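Local coordinates for protein CurD (Moorea producens 3L, PDB 5KP7) that probably acts as an acyltransferase of the hydroxymethylglutaryl-CoA synthase family and binds 4'-phosphopantetheine, at residues N60-V68 and M309-G319; K161-F172 and S192-S202. The protein carries 3 engineered substitutions. All blocks are in the same frame, centred on the assembly; numbering follows the deposited sequence.

Contact 1. Residues N60-V68 and M309-G319. With PNS (4'-phosphopantetheine), chain E.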
# COMPACT_ATOMS: atom_id res chain seq x y z
N ASN A 60 -14.47 -10.23 -5.83
CA ASN A 60 -13.92 -11.33 -5.05
C ASN A 60 -12.65 -10.94 -4.28
O ASN A 60 -12.43 -11.36 -3.16
CB ASN A 60 -13.53 -12.47 -5.98
CG ASN A 60 -13.37 -13.76 -5.28
OD1 ASN A 60 -12.26 -14.13 -4.90
ND2 ASN A 60 -14.48 -14.51 -5.14
N LEU A 61 -11.82 -10.14 -4.94
CA LEU A 61 -10.53 -9.70 -4.41
C LEU A 61 -10.63 -8.36 -3.65
O LEU A 61 -9.61 -7.81 -3.20
CB LEU A 61 -9.53 -9.60 -5.57
CG LEU A 61 -9.14 -10.92 -6.23
CD1 LEU A 61 -8.27 -10.64 -7.44
CD2 LEU A 61 -8.38 -11.83 -5.29
N MET A 62 -11.87 -7.87 -3.52
CA MET A 62 -12.20 -6.66 -2.78
C MET A 62 -11.67 -5.39 -3.44
O MET A 62 -11.44 -4.40 -2.77
CB MET A 62 -11.80 -6.77 -1.30
CG MET A 62 -12.25 -8.06 -0.65
SD MET A 62 -11.86 -8.14 1.11
CE MET A 62 -13.20 -7.12 1.78
N MET A 63 -11.51 -5.41 -4.76
CA MET A 63 -11.03 -4.27 -5.51
C MET A 63 -12.22 -3.56 -6.16
O MET A 63 -13.15 -4.23 -6.62
CB MET A 63 -10.02 -4.72 -6.56
CG MET A 63 -8.84 -5.48 -5.95
SD MET A 63 -7.94 -6.58 -7.09
CE MET A 63 -7.31 -5.32 -8.15
N LYS A 64 -12.22 -2.23 -6.15
CA LYS A 64 -13.34 -1.43 -6.66
C LYS A 64 -12.87 -0.45 -7.74
O LYS A 64 -13.34 -0.48 -8.89
CB LYS A 64 -14.08 -0.68 -5.53
CG LYS A 64 -14.84 -1.55 -4.51
CD LYS A 64 -15.56 -0.74 -3.41
CE LYS A 64 -16.80 -1.45 -2.85
NZ LYS A 64 -17.80 -0.56 -2.16
N GLU A 65 -11.96 0.44 -7.34
CA GLU A 65 -11.45 1.48 -8.24
C GLU A 65 -9.97 1.66 -8.05
O GLU A 65 -9.45 1.39 -6.97
CB GLU A 65 -12.12 2.83 -7.94
CG GLU A 65 -13.63 2.86 -8.11
CD GLU A 65 -14.29 3.92 -7.26
OE1 GLU A 65 -13.56 4.63 -6.54
OE2 GLU A 65 -15.54 4.04 -7.32
N LYS A 66 -9.29 2.11 -9.10
CA LYS A 66 -7.92 2.58 -8.94
C LYS A 66 -7.78 4.03 -9.41
O LYS A 66 -8.37 4.44 -10.41
CB LYS A 66 -6.91 1.68 -9.65
CG LYS A 66 -7.02 1.62 -11.17
CD LYS A 66 -5.76 0.98 -11.73
CE LYS A 66 -5.81 0.85 -13.24
NZ LYS A 66 -4.43 0.58 -13.73
N ALA A 67 -7.01 4.79 -8.65
CA ALA A 67 -6.64 6.15 -9.10
C ALA A 67 -5.68 6.05 -10.24
O ALA A 67 -4.86 5.14 -10.28
CB ALA A 67 -6.03 6.93 -7.96
N VAL A 68 -5.69 7.05 -11.15
CA VAL A 68 -4.80 7.02 -12.33
C VAL A 68 -4.20 8.42 -12.51
O VAL A 68 -4.96 9.37 -12.60
CB VAL A 68 -5.56 6.62 -13.60
CG1 VAL A 68 -4.63 6.51 -14.78
CG2 VAL A 68 -6.27 5.29 -13.38
N MET A 309 -11.84 -4.27 8.07
CA MET A 309 -12.59 -3.64 7.00
C MET A 309 -12.57 -2.09 6.99
O MET A 309 -12.49 -1.48 5.92
CB MET A 309 -14.02 -4.20 6.98
CG MET A 309 -14.80 -3.88 5.76
SD MET A 309 -14.18 -4.74 4.27
CE MET A 309 -14.53 -3.34 3.26
N PRO A 310 -12.61 -1.42 8.17
CA PRO A 310 -12.63 0.06 8.12
C PRO A 310 -11.40 0.64 7.38
O PRO A 310 -11.55 1.59 6.59
CB PRO A 310 -12.66 0.46 9.60
CG PRO A 310 -13.40 -0.68 10.23
CD PRO A 310 -12.90 -1.91 9.54
N GLY A 311 -10.25 0.03 7.59
CA GLY A 311 -9.01 0.45 6.91
C GLY A 311 -9.00 0.20 5.42
O GLY A 311 -8.26 0.87 4.67
N LEU A 312 -9.80 -0.76 4.95
CA LEU A 312 -9.86 -1.07 3.52
C LEU A 312 -10.70 -0.11 2.69
O LEU A 312 -10.56 -0.07 1.49
CB LEU A 312 -10.33 -2.51 3.29
CG LEU A 312 -9.40 -3.55 3.92
CD1 LEU A 312 -9.98 -4.93 3.73
CD2 LEU A 312 -7.99 -3.49 3.33
N VAL A 313 -11.58 0.65 3.32
CA VAL A 313 -12.54 1.46 2.60
C VAL A 313 -11.86 2.39 1.59
O VAL A 313 -12.24 2.39 0.42
CB VAL A 313 -13.45 2.26 3.56
CG1 VAL A 313 -14.32 3.26 2.83
CG2 VAL A 313 -14.31 1.29 4.38
N TYR A 314 -10.93 3.22 2.04
CA TYR A 314 -10.27 4.15 1.10
C TYR A 314 -9.30 3.43 0.17
O TYR A 314 -9.15 3.81 -0.99
CB TYR A 314 -9.55 5.28 1.80
CG TYR A 314 -10.44 6.21 2.59
CD1 TYR A 314 -11.79 6.37 2.29
CD2 TYR A 314 -9.91 6.93 3.64
CE1 TYR A 314 -12.59 7.23 3.03
CE2 TYR A 314 -10.69 7.79 4.39
CZ TYR A 314 -12.02 7.95 4.06
OH TYR A 314 -12.85 8.80 4.79
N CYS A 315 -8.68 2.37 0.66
CA CYS A 315 -7.77 1.57 -0.18
C CYS A 315 -8.48 1.05 -1.43
O CYS A 315 -7.89 1.06 -2.52
CB CYS A 315 -7.15 0.43 0.65
SG CYS A 315 -6.03 1.01 1.92
N GLN A 316 -9.74 0.63 -1.28
CA GLN A 316 -10.55 0.11 -2.39
C GLN A 316 -10.86 1.14 -3.46
O GLN A 316 -11.31 0.76 -4.54
CB GLN A 316 -11.91 -0.41 -1.91
CG GLN A 316 -11.82 -1.63 -1.07
CD GLN A 316 -13.21 -2.11 -0.67
OE1 GLN A 316 -14.04 -1.36 -0.10
NE2 GLN A 316 -13.51 -3.34 -1.00
N GLN A 317 -10.73 2.43 -3.12
CA GLN A 317 -11.03 3.54 -4.00
C GLN A 317 -9.81 4.08 -4.75
O GLN A 317 -9.96 4.85 -5.69
CB GLN A 317 -11.69 4.66 -3.20
CG GLN A 317 -13.05 4.25 -2.68
CD GLN A 317 -13.69 5.36 -1.88
OE1 GLN A 317 -14.07 6.40 -2.44
NE2 GLN A 317 -13.79 5.17 -0.57
N VAL A 318 -8.62 3.69 -4.32
CA VAL A 318 -7.38 4.19 -4.93
C VAL A 318 -6.51 3.08 -5.52
O VAL A 318 -5.73 3.34 -6.46
CB VAL A 318 -6.61 5.01 -3.87
CG1 VAL A 318 -5.35 5.54 -4.41
CG2 VAL A 318 -7.43 6.20 -3.43
N GLY A 319 -6.60 1.87 -4.99
CA GLY A 319 -5.73 0.76 -5.42
C GLY A 319 -4.46 0.73 -4.60
O GLY A 319 -4.35 1.40 -3.56
O23 PNS E . -6.07 -13.33 -8.19
P24 PNS E . -4.64 -13.33 -8.70
O26 PNS E . -4.31 -14.09 -9.96
O27 PNS E . -4.18 -11.80 -9.02
C28 PNS E . -4.40 -10.74 -8.10
C29 PNS E . -4.76 -9.44 -8.82
C30 PNS E . -4.77 -8.21 -7.93
C31 PNS E . -5.36 -9.56 -10.25
C32 PNS E . -3.34 -9.11 -9.51
O33 PNS E . -3.36 -7.89 -10.30
C34 PNS E . -2.08 -8.98 -8.67
O35 PNS E . -1.46 -9.97 -8.32
N36 PNS E . -1.77 -7.74 -8.27
C37 PNS E . -0.96 -7.50 -7.10
C38 PNS E . 0.53 -7.56 -7.33
C39 PNS E . 1.11 -7.27 -5.97
O40 PNS E . 1.38 -6.11 -5.66
N41 PNS E . 1.27 -8.31 -5.15
C42 PNS E . 1.81 -8.12 -3.82
C43 PNS E . 1.64 -9.34 -2.94
S44 PNS E . 2.46 -8.91 -1.40
O HOH W 1 -14.27 6.79 -5.19

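Contact 2. Residues K161-F172 and S192-S202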
# COMPACT_ATOMS: atom_id res chain seq x y z
N LYS A 161 9.86 20.04 13.54
CA LYS A 161 8.91 19.09 12.98
C LYS A 161 9.52 18.44 11.75
O LYS A 161 10.48 18.98 11.16
CB LYS A 161 7.63 19.81 12.58
CG LYS A 161 6.93 20.55 13.74
CD LYS A 161 5.61 21.17 13.29
CE LYS A 161 5.03 22.15 14.32
NZ LYS A 161 4.62 21.53 15.62
N ALA A 162 8.96 17.32 11.34
CA ALA A 162 9.36 16.67 10.10
C ALA A 162 8.15 16.49 9.23
O ALA A 162 7.06 16.21 9.74
CB ALA A 162 10.04 15.31 10.37
N LEU A 163 8.34 16.59 7.93
CA LEU A 163 7.27 16.31 6.98
C LEU A 163 7.66 15.08 6.18
O LEU A 163 8.70 15.08 5.51
CB LEU A 163 7.06 17.51 6.05
CG LEU A 163 5.98 17.43 4.99
CD1 LEU A 163 4.61 17.35 5.62
CD2 LEU A 163 6.08 18.64 4.04
N VAL A 164 6.85 14.04 6.28
CA VAL A 164 7.11 12.77 5.59
C VAL A 164 6.01 12.58 4.57
O VAL A 164 4.82 12.59 4.94
CB VAL A 164 7.12 11.58 6.58
CG1 VAL A 164 7.31 10.27 5.82
CG2 VAL A 164 8.19 11.76 7.65
N ILE A 165 6.37 12.45 3.29
CA ILE A 165 5.36 12.28 2.25
C ILE A 165 5.68 11.04 1.47
O ILE A 165 6.74 10.92 0.85
CB ILE A 165 5.24 13.47 1.27
CG1 ILE A 165 5.15 14.80 2.02
CG2 ILE A 165 4.04 13.28 0.35
CD1 ILE A 165 5.27 16.01 1.11
N ALA A 166 4.75 10.09 1.52
CA ALA A 166 4.82 8.88 0.71
C ALA A 166 4.01 9.15 -0.56
O ALA A 166 2.84 9.53 -0.49
CB ALA A 166 4.27 7.66 1.46
N THR A 167 4.66 9.03 -1.70
CA THR A 167 4.06 9.35 -3.00
C THR A 167 4.47 8.35 -4.05
O THR A 167 5.65 8.02 -4.15
CB THR A 167 4.41 10.80 -3.45
OG1 THR A 167 3.78 11.06 -4.68
CG2 THR A 167 5.91 11.01 -3.56
N ASP A 168 3.50 7.83 -4.80
CA ASP A 168 3.80 6.85 -5.85
C ASP A 168 2.72 6.90 -6.94
O ASP A 168 1.54 7.17 -6.65
CB ASP A 168 3.93 5.42 -5.29
CG ASP A 168 5.34 5.12 -4.74
OD1 ASP A 168 6.32 5.22 -5.49
OD2 ASP A 168 5.45 4.77 -3.55
N ILE A 169 3.14 6.68 -8.19
CA ILE A 169 2.24 6.56 -9.33
C ILE A 169 2.59 5.30 -10.06
O ILE A 169 3.68 4.78 -9.91
CB ILE A 169 2.38 7.77 -10.25
CG1 ILE A 169 1.91 9.00 -9.47
CG2 ILE A 169 1.62 7.60 -11.56
CD1 ILE A 169 2.06 10.24 -10.20
N SER A 170 1.68 4.81 -10.87
CA SER A 170 1.94 3.60 -11.70
C SER A 170 1.87 3.99 -13.16
O SER A 170 0.82 3.88 -13.77
CB SER A 170 0.88 2.55 -11.37
OG SER A 170 1.00 2.17 -10.01
N ARG A 171 2.97 4.49 -13.71
CA ARG A 171 2.95 5.00 -15.09
C ARG A 171 3.34 3.93 -16.09
O ARG A 171 4.41 3.98 -16.70
CB ARG A 171 3.78 6.29 -15.24
CG ARG A 171 2.98 7.25 -16.12
CD ARG A 171 3.70 8.39 -16.65
NE ARG A 171 4.24 9.33 -15.69
CZ ARG A 171 3.62 10.39 -15.18
NH1 ARG A 171 2.30 10.62 -15.37
NH2 ARG A 171 4.33 11.20 -14.40
N PHE A 172 2.41 2.99 -16.29
CA PHE A 172 2.51 1.96 -17.32
C PHE A 172 2.48 2.54 -18.73
O PHE A 172 1.64 3.40 -19.02
CB PHE A 172 1.36 0.97 -17.19
CG PHE A 172 1.27 0.33 -15.85
CD1 PHE A 172 2.41 -0.19 -15.23
CD2 PHE A 172 0.04 0.26 -15.17
CE1 PHE A 172 2.34 -0.78 -13.98
CE2 PHE A 172 -0.03 -0.34 -13.92
CZ PHE A 172 1.12 -0.87 -13.34
N SER A 192 -2.56 -1.54 -9.50
CA SER A 192 -1.53 -0.51 -9.29
C SER A 192 -2.13 0.90 -9.47
O SER A 192 -2.49 1.28 -10.58
CB SER A 192 -0.38 -0.77 -10.25
OG SER A 192 0.41 -1.85 -9.78
N GLY A 193 -2.27 1.62 -8.36
CA GLY A 193 -2.90 2.93 -8.34
C GLY A 193 -1.88 4.07 -8.33
O GLY A 193 -0.70 3.91 -8.68
N ALA A 194 -2.35 5.21 -7.86
CA ALA A 194 -1.55 6.41 -7.71
C ALA A 194 -2.08 7.18 -6.49
O ALA A 194 -3.29 7.26 -6.30
CB ALA A 194 -1.67 7.26 -8.94
N GLY A 195 -1.20 7.70 -5.66
CA GLY A 195 -1.66 8.42 -4.50
C GLY A 195 -0.51 8.90 -3.67
O GLY A 195 0.63 8.44 -3.83
N ALA A 196 -0.81 9.84 -2.77
CA ALA A 196 0.18 10.31 -1.82
C ALA A 196 -0.46 10.62 -0.49
O ALA A 196 -1.63 11.03 -0.41
CB ALA A 196 0.88 11.54 -2.36
N VAL A 197 0.28 10.37 0.57
CA VAL A 197 -0.14 10.69 1.92
C VAL A 197 0.98 11.45 2.60
O VAL A 197 2.13 10.98 2.65
CB VAL A 197 -0.58 9.44 2.76
CG1 VAL A 197 -1.05 9.89 4.15
CG2 VAL A 197 -1.67 8.66 2.05
N ALA A 198 0.63 12.61 3.15
CA ALA A 198 1.58 13.47 3.87
C ALA A 198 1.34 13.43 5.35
O ALA A 198 0.18 13.52 5.81
CB ALA A 198 1.45 14.90 3.39
N LEU A 199 2.43 13.28 6.10
CA LEU A 199 2.41 13.25 7.57
C LEU A 199 3.27 14.36 8.13
O LEU A 199 4.46 14.49 7.74
CB LEU A 199 2.97 11.93 8.13
CG LEU A 199 2.39 10.63 7.59
CD1 LEU A 199 3.04 9.43 8.28
CD2 LEU A 199 0.90 10.59 7.73
N LEU A 200 2.72 15.15 9.05
CA LEU A 200 3.53 16.07 9.83
C LEU A 200 3.81 15.39 11.14
O LEU A 200 2.88 14.96 11.80
CB LEU A 200 2.78 17.39 10.04
CG LEU A 200 3.48 18.54 10.77
CD1 LEU A 200 4.69 18.98 9.97
CD2 LEU A 200 2.55 19.68 11.08
N VAL A 201 5.09 15.26 11.49
CA VAL A 201 5.50 14.53 12.67
C VAL A 201 6.13 15.50 13.69
O VAL A 201 6.98 16.33 13.32
CB VAL A 201 6.51 13.41 12.30
CG1 VAL A 201 7.03 12.69 13.53
CG2 VAL A 201 5.84 12.46 11.30
N SER A 202 5.74 15.38 14.96
CA SER A 202 6.16 16.31 15.98
C SER A 202 5.92 15.74 17.39
O SER A 202 5.46 14.61 17.54
CB SER A 202 5.36 17.62 15.85
OG SER A 202 4.06 17.47 16.40

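Contact 1. Residues N60-V68 and M309-G319
The Q316 amide meets M62 at its rim and K64 over one face. NE2 of Q316 gives a hydrogen bond to M62 O (2.9 Å) that stays in the amide plane but comes 44° out of the carbonyl plane. K64 CD lies over the face, 3.7 Å from Q316 OE1. Within its own segment Q317 NE2 sits in plane at the edge of the Y314 ring.

M62, which closes a Schellman motif with positive phi, reaches M309 tip to tip: its chain bends at chi3 (79°), bringing CE to 3.6 Å from M309 SD. Backbone bonds follow, E65 N to Q316 O and A67 N to V318 O, both 2.9 Å. One water donates to both E65 OE1 (2.6 Å) and Q317 OE1 (2.8 Å). L61 and M63 belong instead to the phosphopantetheine pocket.

K66 pairs its backbone with L42, and its NZ bonds E189 O and the Y391 hydroxyl. Strand 65-67 thus spends alternate N-H groups on carbonyls at the C-terminal end of helix 309-318, so the N-H groups on this side of an edge strand are taken up by a helix end rather than by a further strand.

Contact 2. Residues K161-F172 and S192-S202
Backbone hydrogen bonds carry most of the pairing of K161-D168 with G195-S202. A162 with V201, V164 with L199, A166 with V197 and D168 with G195 are hydrogen-bonded antiparallel pairs, each bonded in both directions; L199 N to V164 O is the shortest at 2.7 Å. Between them the non-hydrogen-bonded pairs bring CA-H groups against carbonyls, the closest being A196 CA to A166 O at 3.1 Å.

Apolar packing is divided between the two faces. On one, I165 CG1 touches A198 CB at 3.9 Å and helix 75-89 lies over the surface; on the other, A162, V164 and V201 meet helix 140-154.

Polar side chains act at the two ends. S170 OG donates to G193 O (2.8 Å) in the carbonyl plane and on a lone pair, which continues the cross-link beyond the last strand pair. There S192 CB comes to the edge of the F172 ring, 3.4 Å from CZ, while S192 OG bonds A188 O. At the far end K161 slants across L200, its CD 4.1 Å from L200 CD1, and then bends at chi4 (-65°) to direct NZ into a salt bridge with E31, which S202 OG also bonds. With an alanine here, E31 would probably lose its charged mate and a gap would open beside the L200 methyls.

The order 130-134, 98-104, 161-168, 195-202, 29-36, with 195-202 antiparallel to its neighbours, is the 3-2-4-5-1 arrangement of one half of the thiolase fold, with helices 75-89 and 140-154 on its two faces. The S192 side chain, in the loop leading into strand 195-202, lies about 6 Å from the bound 4'-phosphopantetheine.

How the contacts relate
Contact 2 is buried core, two neighbouring strands of the large mixed sheet, whereas contact 1 is only partly buried and joins an edge strand of a small separate sheet to a helix from much later in the chain. The chemistry differs accordingly: regular two-way backbone pairing and apolar faces in contact 2, a few isolated bonds, a glutamine amide, methionines and a bridging water in contact 1. No secondary-structure element is shared, and the centres lie about 17 Å apart, yet the ends abut: A67 CB is 3.2 Å from A194 O, and K66 CD 3.5 Å from S192 O. In sequence, contact 2 is nested within the loop that contact 1 closes.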